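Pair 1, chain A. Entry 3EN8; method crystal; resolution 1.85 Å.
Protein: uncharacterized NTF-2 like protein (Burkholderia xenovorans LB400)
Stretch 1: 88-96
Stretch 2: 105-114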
# COMPACT_ATOMS: atom_id res chain seq x y z
N ARG A 88 8.33 17.63 -6.32
CA ARG A 88 8.15 16.90 -5.05
C ARG A 88 7.36 15.61 -5.28
O ARG A 88 6.15 15.63 -5.44
CB ARG A 88 7.45 17.72 -3.97
CG ARG A 88 8.17 18.97 -3.63
CD ARG A 88 7.64 19.62 -2.35
N PRO A 89 8.05 14.50 -5.29
CA PRO A 89 7.35 13.27 -5.62
C PRO A 89 6.71 12.62 -4.41
O PRO A 89 7.11 12.83 -3.23
CB PRO A 89 8.47 12.40 -6.18
CG PRO A 89 9.60 12.76 -5.23
CD PRO A 89 9.50 14.26 -5.15
N ALA A 90 5.69 11.86 -4.72
CA ALA A 90 5.04 11.01 -3.74
C ALA A 90 5.04 9.58 -4.23
O ALA A 90 4.63 9.28 -5.34
CB ALA A 90 3.65 11.47 -3.49
N TYR A 91 5.57 8.72 -3.36
CA TYR A 91 5.46 7.26 -3.52
C TYR A 91 4.06 6.88 -3.08
O TYR A 91 3.70 6.96 -1.88
CB TYR A 91 6.52 6.53 -2.67
CG TYR A 91 7.90 6.59 -3.22
CD1 TYR A 91 8.35 5.63 -4.13
CD2 TYR A 91 8.78 7.61 -2.85
CE1 TYR A 91 9.64 5.69 -4.66
CE2 TYR A 91 10.08 7.67 -3.37
CZ TYR A 91 10.50 6.72 -4.28
OH TYR A 91 11.77 6.76 -4.81
N THR A 92 3.28 6.46 -4.07
CA THR A 92 1.85 6.26 -3.93
C THR A 92 1.48 4.78 -4.07
O THR A 92 2.13 3.98 -4.74
CB THR A 92 1.07 7.18 -4.93
OG1 THR A 92 1.56 8.53 -4.82
CG2 THR A 92 -0.43 7.17 -4.62
N VAL A 93 0.48 4.43 -3.31
CA VAL A 93 -0.12 3.08 -3.33
C VAL A 93 -1.60 3.22 -3.50
O VAL A 93 -2.26 3.93 -2.78
CB VAL A 93 0.19 2.28 -2.04
CG1 VAL A 93 -0.58 0.93 -2.06
CG2 VAL A 93 1.69 2.02 -1.89
N SER A 94 -2.13 2.53 -4.50
CA SER A 94 -3.54 2.46 -4.68
C SER A 94 -3.98 0.98 -4.59
O SER A 94 -3.60 0.15 -5.45
CB SER A 94 -3.94 3.03 -6.05
OG SER A 94 -5.26 2.68 -6.46
N ILE A 95 -4.80 0.72 -3.60
CA ILE A 95 -5.36 -0.61 -3.35
C ILE A 95 -6.76 -0.61 -3.89
O ILE A 95 -7.60 0.18 -3.43
CB ILE A 95 -5.38 -0.95 -1.83
CG1 ILE A 95 -4.05 -0.76 -1.16
CG2 ILE A 95 -5.98 -2.36 -1.62
CD1 ILE A 95 -4.19 -0.54 0.37
N MSE A 96 -7.04 -1.47 -4.87
CA MSE A 96 -8.38 -1.47 -5.50
C MSE A 96 -9.08 -2.79 -5.37
O MSE A 96 -8.52 -3.85 -5.63
CB MSE A 96 -8.33 -1.07 -6.97
CG MSE A 96 -8.02 0.42 -7.21
SE MSE A 96 -7.59 0.66 -9.08
CE MSE A 96 -7.60 2.59 -9.09
N HIS A 105 -14.11 -0.04 -4.36
CA HIS A 105 -13.39 0.57 -3.22
C HIS A 105 -11.89 0.72 -3.55
O HIS A 105 -11.20 -0.22 -3.90
CB HIS A 105 -13.60 -0.28 -1.96
CG HIS A 105 -13.15 0.37 -0.66
ND1 HIS A 105 -13.43 -0.20 0.56
CD2 HIS A 105 -12.46 1.50 -0.41
CE1 HIS A 105 -12.94 0.57 1.53
NE2 HIS A 105 -12.33 1.61 0.97
N GLU A 106 -11.44 1.95 -3.47
CA GLU A 106 -10.02 2.27 -3.64
C GLU A 106 -9.55 2.85 -2.34
O GLU A 106 -10.27 3.60 -1.72
CB GLU A 106 -9.84 3.31 -4.76
CG GLU A 106 -8.38 3.73 -4.96
CD GLU A 106 -8.17 4.62 -6.19
OE1 GLU A 106 -9.15 5.18 -6.76
OE2 GLU A 106 -6.98 4.76 -6.57
N THR A 107 -8.34 2.48 -1.94
CA THR A 107 -7.67 3.12 -0.80
C THR A 107 -6.30 3.58 -1.27
O THR A 107 -5.50 2.79 -1.80
CB THR A 107 -7.45 2.11 0.32
OG1 THR A 107 -8.66 1.39 0.55
CG2 THR A 107 -6.98 2.81 1.63
N GLN A 108 -6.03 4.85 -1.06
CA GLN A 108 -4.78 5.44 -1.46
C GLN A 108 -3.94 5.96 -0.28
O GLN A 108 -4.44 6.53 0.68
CB GLN A 108 -5.00 6.57 -2.46
CG GLN A 108 -5.36 6.15 -3.88
CD GLN A 108 -5.68 7.38 -4.77
OE1 GLN A 108 -6.63 8.10 -4.52
NE2 GLN A 108 -4.89 7.56 -5.83
N TYR A 109 -2.64 5.72 -0.42
CA TYR A 109 -1.61 6.27 0.46
C TYR A 109 -0.56 7.04 -0.36
O TYR A 109 -0.13 6.60 -1.42
CB TYR A 109 -0.89 5.13 1.14
CG TYR A 109 -1.72 4.41 2.18
CD1 TYR A 109 -2.54 3.38 1.84
CD2 TYR A 109 -1.70 4.83 3.52
CE1 TYR A 109 -3.31 2.71 2.80
CE2 TYR A 109 -2.43 4.15 4.49
CZ TYR A 109 -3.23 3.12 4.12
OH TYR A 109 -3.96 2.50 5.08
N PHE A 110 -0.11 8.12 0.22
CA PHE A 110 0.82 9.05 -0.41
C PHE A 110 1.97 9.27 0.53
O PHE A 110 1.80 9.85 1.59
CB PHE A 110 0.12 10.38 -0.70
CG PHE A 110 -1.17 10.24 -1.47
CD1 PHE A 110 -1.16 10.22 -2.86
CD2 PHE A 110 -2.40 10.14 -0.80
CE1 PHE A 110 -2.35 10.10 -3.57
CE2 PHE A 110 -3.60 10.01 -1.54
CZ PHE A 110 -3.56 9.99 -2.90
N SER A 111 3.11 8.71 0.17
CA SER A 111 4.26 8.68 1.06
C SER A 111 5.45 9.46 0.49
O SER A 111 5.60 9.63 -0.72
CB SER A 111 4.62 7.22 1.40
OG SER A 111 5.33 6.59 0.39
N ASP A 112 6.27 9.97 1.41
CA ASP A 112 7.48 10.70 1.04
C ASP A 112 8.68 9.77 0.84
O ASP A 112 8.77 8.71 1.48
CB ASP A 112 7.85 11.72 2.12
CG ASP A 112 6.85 12.83 2.23
OD1 ASP A 112 6.63 13.54 1.24
OD2 ASP A 112 6.29 12.99 3.33
N PRO A 113 9.62 10.17 -0.03
CA PRO A 113 10.93 9.53 -0.03
C PRO A 113 11.55 9.69 1.34
O PRO A 113 11.27 10.67 2.05
CB PRO A 113 11.74 10.36 -1.04
CG PRO A 113 10.77 11.14 -1.78
CD PRO A 113 9.65 11.40 -0.84
N PHE A 114 12.42 8.74 1.67
CA PHE A 114 13.36 8.92 2.77
C PHE A 114 14.72 8.35 2.42
O PHE A 114 14.84 7.49 1.56
CB PHE A 114 12.84 8.39 4.13
CG PHE A 114 12.67 6.90 4.20
CD1 PHE A 114 13.74 6.08 4.50
CD2 PHE A 114 11.42 6.32 4.02
CE1 PHE A 114 13.59 4.73 4.59
CE2 PHE A 114 11.27 4.95 4.12
CZ PHE A 114 12.36 4.16 4.38
O HOH W 1 -9.28 -0.63 -1.12

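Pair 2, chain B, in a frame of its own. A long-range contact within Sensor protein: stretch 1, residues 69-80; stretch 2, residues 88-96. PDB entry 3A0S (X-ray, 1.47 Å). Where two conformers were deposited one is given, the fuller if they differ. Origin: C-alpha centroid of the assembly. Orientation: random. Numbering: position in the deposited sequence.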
# COMPACT_ATOMS: atom_id res chain seq x y z
N GLU B 69 9.36 15.41 -2.48
CA GLU B 69 9.92 16.51 -1.69
C GLU B 69 9.63 16.43 -0.17
O GLU B 69 10.06 17.31 0.59
CB GLU B 69 9.33 17.82 -2.25
CG GLU B 69 10.08 19.11 -1.92
CD GLU B 69 10.01 20.12 -3.06
OE1 GLU B 69 9.52 19.75 -4.15
OE2 GLU B 69 10.44 21.29 -2.87
N ARG B 70 8.92 15.39 0.27
CA ARG B 70 8.48 15.34 1.68
C ARG B 70 8.76 14.00 2.37
O ARG B 70 9.03 12.99 1.71
CB ARG B 70 6.99 15.68 1.82
CG ARG B 70 6.57 17.00 1.19
CD ARG B 70 5.27 17.53 1.80
NE ARG B 70 4.11 16.64 1.63
CZ ARG B 70 3.31 16.60 0.57
NH1 ARG B 70 3.54 17.39 -0.49
NH2 ARG B 70 2.28 15.77 0.54
N TYR B 71 8.68 14.02 3.70
CA TYR B 71 8.73 12.81 4.51
C TYR B 71 7.31 12.44 4.94
O TYR B 71 6.50 13.30 5.31
CB TYR B 71 9.62 12.99 5.75
CG TYR B 71 11.10 12.97 5.44
CD1 TYR B 71 11.78 11.76 5.35
CD2 TYR B 71 11.81 14.14 5.25
CE1 TYR B 71 13.13 11.69 5.07
CE2 TYR B 71 13.18 14.10 4.96
CZ TYR B 71 13.82 12.86 4.87
OH TYR B 71 15.18 12.78 4.60
N PHE B 72 7.08 11.14 4.90
CA PHE B 72 5.79 10.54 5.23
C PHE B 72 5.89 9.43 6.26
O PHE B 72 6.91 8.72 6.33
CB PHE B 72 5.16 9.95 3.95
CG PHE B 72 4.83 10.98 2.93
CD1 PHE B 72 3.60 11.63 2.97
CD2 PHE B 72 5.76 11.33 1.94
CE1 PHE B 72 3.29 12.60 2.04
CE2 PHE B 72 5.47 12.32 1.03
CZ PHE B 72 4.23 12.95 1.04
N ASN B 73 4.79 9.26 7.02
CA ASN B 73 4.52 8.05 7.79
C ASN B 73 3.89 7.03 6.82
O ASN B 73 3.01 7.36 6.03
CB ASN B 73 3.45 8.29 8.84
CG ASN B 73 3.85 9.25 9.94
OD1 ASN B 73 5.02 9.60 10.10
ND2 ASN B 73 2.86 9.66 10.72
N ILE B 74 4.33 5.79 6.88
CA ILE B 74 3.67 4.73 6.11
C ILE B 74 3.37 3.55 7.03
O ILE B 74 4.27 3.03 7.70
CB ILE B 74 4.51 4.30 4.89
CG1 ILE B 74 4.89 5.51 4.02
CG2 ILE B 74 3.76 3.23 4.06
CD1 ILE B 74 5.63 5.16 2.73
N ARG B 75 2.11 3.11 7.06
CA ARG B 75 1.77 1.93 7.85
C ARG B 75 1.39 0.83 6.88
O ARG B 75 0.72 1.07 5.88
CB ARG B 75 0.58 2.21 8.77
CG ARG B 75 0.13 1.02 9.64
CD ARG B 75 -0.94 1.44 10.66
NE ARG B 75 -2.16 1.91 10.01
CZ ARG B 75 -2.86 2.99 10.38
NH1 ARG B 75 -2.46 3.72 11.41
NH2 ARG B 75 -3.96 3.32 9.74
N PHE B 76 1.84 -0.38 7.19
CA PHE B 76 1.50 -1.58 6.44
C PHE B 76 0.78 -2.53 7.37
O PHE B 76 1.34 -2.98 8.38
CB PHE B 76 2.77 -2.27 5.95
CG PHE B 76 3.65 -1.43 5.07
CD1 PHE B 76 4.50 -0.46 5.60
CD2 PHE B 76 3.65 -1.64 3.72
CE1 PHE B 76 5.34 0.28 4.75
CE2 PHE B 76 4.46 -0.92 2.87
CZ PHE B 76 5.32 0.03 3.37
N SER B 77 -0.45 -2.88 7.00
CA SER B 77 -1.28 -3.72 7.87
C SER B 77 -1.80 -4.95 7.13
O SER B 77 -2.69 -4.83 6.30
CB SER B 77 -2.49 -2.92 8.33
OG SER B 77 -2.10 -1.69 8.94
N PRO B 78 -1.30 -6.15 7.49
CA PRO B 78 -1.85 -7.38 6.89
C PRO B 78 -3.29 -7.56 7.37
O PRO B 78 -3.63 -7.15 8.49
CB PRO B 78 -0.94 -8.49 7.41
CG PRO B 78 -0.37 -7.93 8.66
CD PRO B 78 -0.29 -6.45 8.53
N PHE B 79 -4.16 -8.13 6.54
CA PHE B 79 -5.52 -8.40 7.01
C PHE B 79 -6.00 -9.75 6.52
O PHE B 79 -5.45 -10.28 5.56
CB PHE B 79 -6.48 -7.30 6.54
CG PHE B 79 -6.62 -7.23 5.03
CD1 PHE B 79 -5.74 -6.47 4.26
CD2 PHE B 79 -7.64 -7.93 4.37
CE1 PHE B 79 -5.86 -6.42 2.87
CE2 PHE B 79 -7.77 -7.88 2.98
CZ PHE B 79 -6.88 -7.12 2.24
N ARG B 80 -6.98 -10.30 7.25
CA ARG B 80 -7.63 -11.56 6.87
C ARG B 80 -9.06 -11.32 6.41
O ARG B 80 -9.70 -10.36 6.82
CB ARG B 80 -7.65 -12.54 8.05
CG ARG B 80 -6.28 -13.04 8.46
CD ARG B 80 -6.33 -14.04 9.63
NE ARG B 80 -4.96 -14.37 10.01
CZ ARG B 80 -4.24 -15.37 9.50
NH1 ARG B 80 -4.75 -16.22 8.62
NH2 ARG B 80 -2.99 -15.51 9.90
N GLU B 88 -5.39 -12.10 3.36
CA GLU B 88 -5.87 -11.66 2.05
C GLU B 88 -5.12 -10.46 1.45
O GLU B 88 -5.35 -10.10 0.29
CB GLU B 88 -7.38 -11.51 1.97
CG GLU B 88 -8.12 -12.85 1.84
CD GLU B 88 -7.85 -13.59 0.52
OE1 GLU B 88 -7.47 -12.93 -0.47
OE2 GLU B 88 -8.00 -14.82 0.49
N GLY B 89 -4.19 -9.86 2.20
CA GLY B 89 -3.40 -8.78 1.60
C GLY B 89 -2.90 -7.84 2.66
O GLY B 89 -2.79 -8.19 3.82
N VAL B 90 -2.54 -6.63 2.22
CA VAL B 90 -1.91 -5.62 3.08
C VAL B 90 -2.50 -4.25 2.72
O VAL B 90 -2.54 -3.89 1.54
CB VAL B 90 -0.38 -5.62 2.85
CG1 VAL B 90 0.27 -4.46 3.62
CG2 VAL B 90 0.26 -6.96 3.25
N ILE B 91 -2.94 -3.51 3.73
CA ILE B 91 -3.40 -2.13 3.58
C ILE B 91 -2.21 -1.21 3.89
O ILE B 91 -1.51 -1.36 4.89
CB ILE B 91 -4.56 -1.81 4.54
CG1 ILE B 91 -5.74 -2.75 4.28
CG2 ILE B 91 -4.98 -0.35 4.34
CD1 ILE B 91 -6.65 -2.96 5.50
N ILE B 92 -1.96 -0.29 2.95
CA ILE B 92 -0.89 0.69 3.10
C ILE B 92 -1.53 2.08 3.26
O ILE B 92 -2.33 2.51 2.43
CB ILE B 92 0.04 0.64 1.87
CG1 ILE B 92 0.51 -0.81 1.64
CG2 ILE B 92 1.22 1.59 2.07
CD1 ILE B 92 1.28 -0.93 0.30
N THR B 93 -1.17 2.75 4.35
CA THR B 93 -1.73 4.07 4.67
C THR B 93 -0.58 5.05 4.77
O THR B 93 0.34 4.81 5.57
CB THR B 93 -2.51 4.05 6.03
OG1 THR B 93 -3.44 2.98 6.00
CG2 THR B 93 -3.29 5.38 6.24
N ILE B 94 -0.66 6.13 4.00
CA ILE B 94 0.43 7.12 3.88
C ILE B 94 -0.08 8.46 4.38
O ILE B 94 -1.12 8.96 3.92
CB ILE B 94 0.93 7.24 2.42
CG1 ILE B 94 1.40 5.87 1.96
CG2 ILE B 94 2.07 8.27 2.34
CD1 ILE B 94 1.78 5.78 0.53
N ASP B 95 0.65 9.03 5.33
CA ASP B 95 0.27 10.31 5.95
C ASP B 95 1.46 11.24 6.01
O ASP B 95 2.57 10.78 6.21
CB ASP B 95 -0.18 10.14 7.41
CG ASP B 95 -1.29 9.12 7.58
OD1 ASP B 95 -2.31 9.26 6.88
OD2 ASP B 95 -1.14 8.21 8.40
N ASP B 96 1.20 12.54 5.87
CA ASP B 96 2.25 13.54 6.14
C ASP B 96 2.61 13.56 7.62
O ASP B 96 1.86 13.10 8.50
CB ASP B 96 1.83 14.94 5.66
CG ASP B 96 2.29 15.21 4.25
OD1 ASP B 96 3.51 15.32 4.04
OD2 ASP B 96 1.44 15.28 3.33
OXT ASP B 96 3.69 14.08 7.96
O HOH W 2 -2.33 0.64 6.89
O HOH W 3 -6.37 3.02 7.76

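Both pairs are two-stranded antiparallel ladders. The strand axes run at 152° in pair 1 and 156° in pair 2, with closest approaches of 4.5 and 4.4 Å, and 14 central residues superpose with an RMSD of 0.4 Å over N, CA and C. The register is therefore common: Tyr A91-Ser A111, Val A93-Tyr A109 and Ile A95-Thr A107 fall on Asn B73-Asp B95, Arg B75-Thr B93 and Ser B77-Ile B91, all hydrogen-bonded pairs. At the central one, Val A93 N donates to Tyr A109 O (2.9 Å) and Tyr A109 N to Val A93 O (3.0 Å); Arg B75 N to Thr B93 O and Thr B93 N to Arg B75 O repeat these at 2.9 and 3.0 Å. Between such pairs, CA-H...O contacts close the gap, as from Gln A108 CA to Val A93 O and from Ile B92 CA to Arg B75 O, both 3.2 Å.

The face carrying Thr A92, Ser A94, Glu A106, Gln A108 and Phe A110 is mixed in pair 1. Ser A94 OG donates to Glu A106 OE2 at 2.7 Å, a diagonal bond that gives a buried carboxylate oxygen a donor. The matching residues, Phe B76 and Val B90, meet through carbon alone: Phe B76 CB lies 4.1 Å from Val B90 CG1, which sits at the ring edge, while Ile B92 CG2 lies over one ring face. Ile B74 CG2 and Ile B92 CG2 extend this apolar packing at 3.6 Å. In pair 1, Thr A92 CG2 reaches Phe A110 CD1 at the same distance.

On the other face the chemistry reverses in part. Ile A95 CD1 approaches the edge of the Tyr A109 ring, 4.2 Å from CE1. The equivalent Ser B77 and Thr B93 are smaller and polar, and water 2 links them, 3.1 Å from Ser B77 OG and 2.7 Å from Thr B93 OG1; it also donates to Ile B91 O (2.9 Å).

At the Asp A112 and Asp B96 end, Ser A111 OG donates to Tyr A91 O (2.8 Å), reinforcing the bond to that carbonyl from Ser A111 N (2.8 Å), and Pro A113 CG packs at the Tyr A91 ring edge, 3.9 Å from CE2. In pair 2, Arg B70 NE donates to Asp B96 OD1 (2.8 Å) and Arg B70 NH2 to Asp B96 OD2 (3.0 Å), a two-pronged salt bridge. Pair 1 has the same residue types at these positions, Arg A88 and Asp A112, but Arg A88 is modelled only as far as CD, so the bridge cannot be compared.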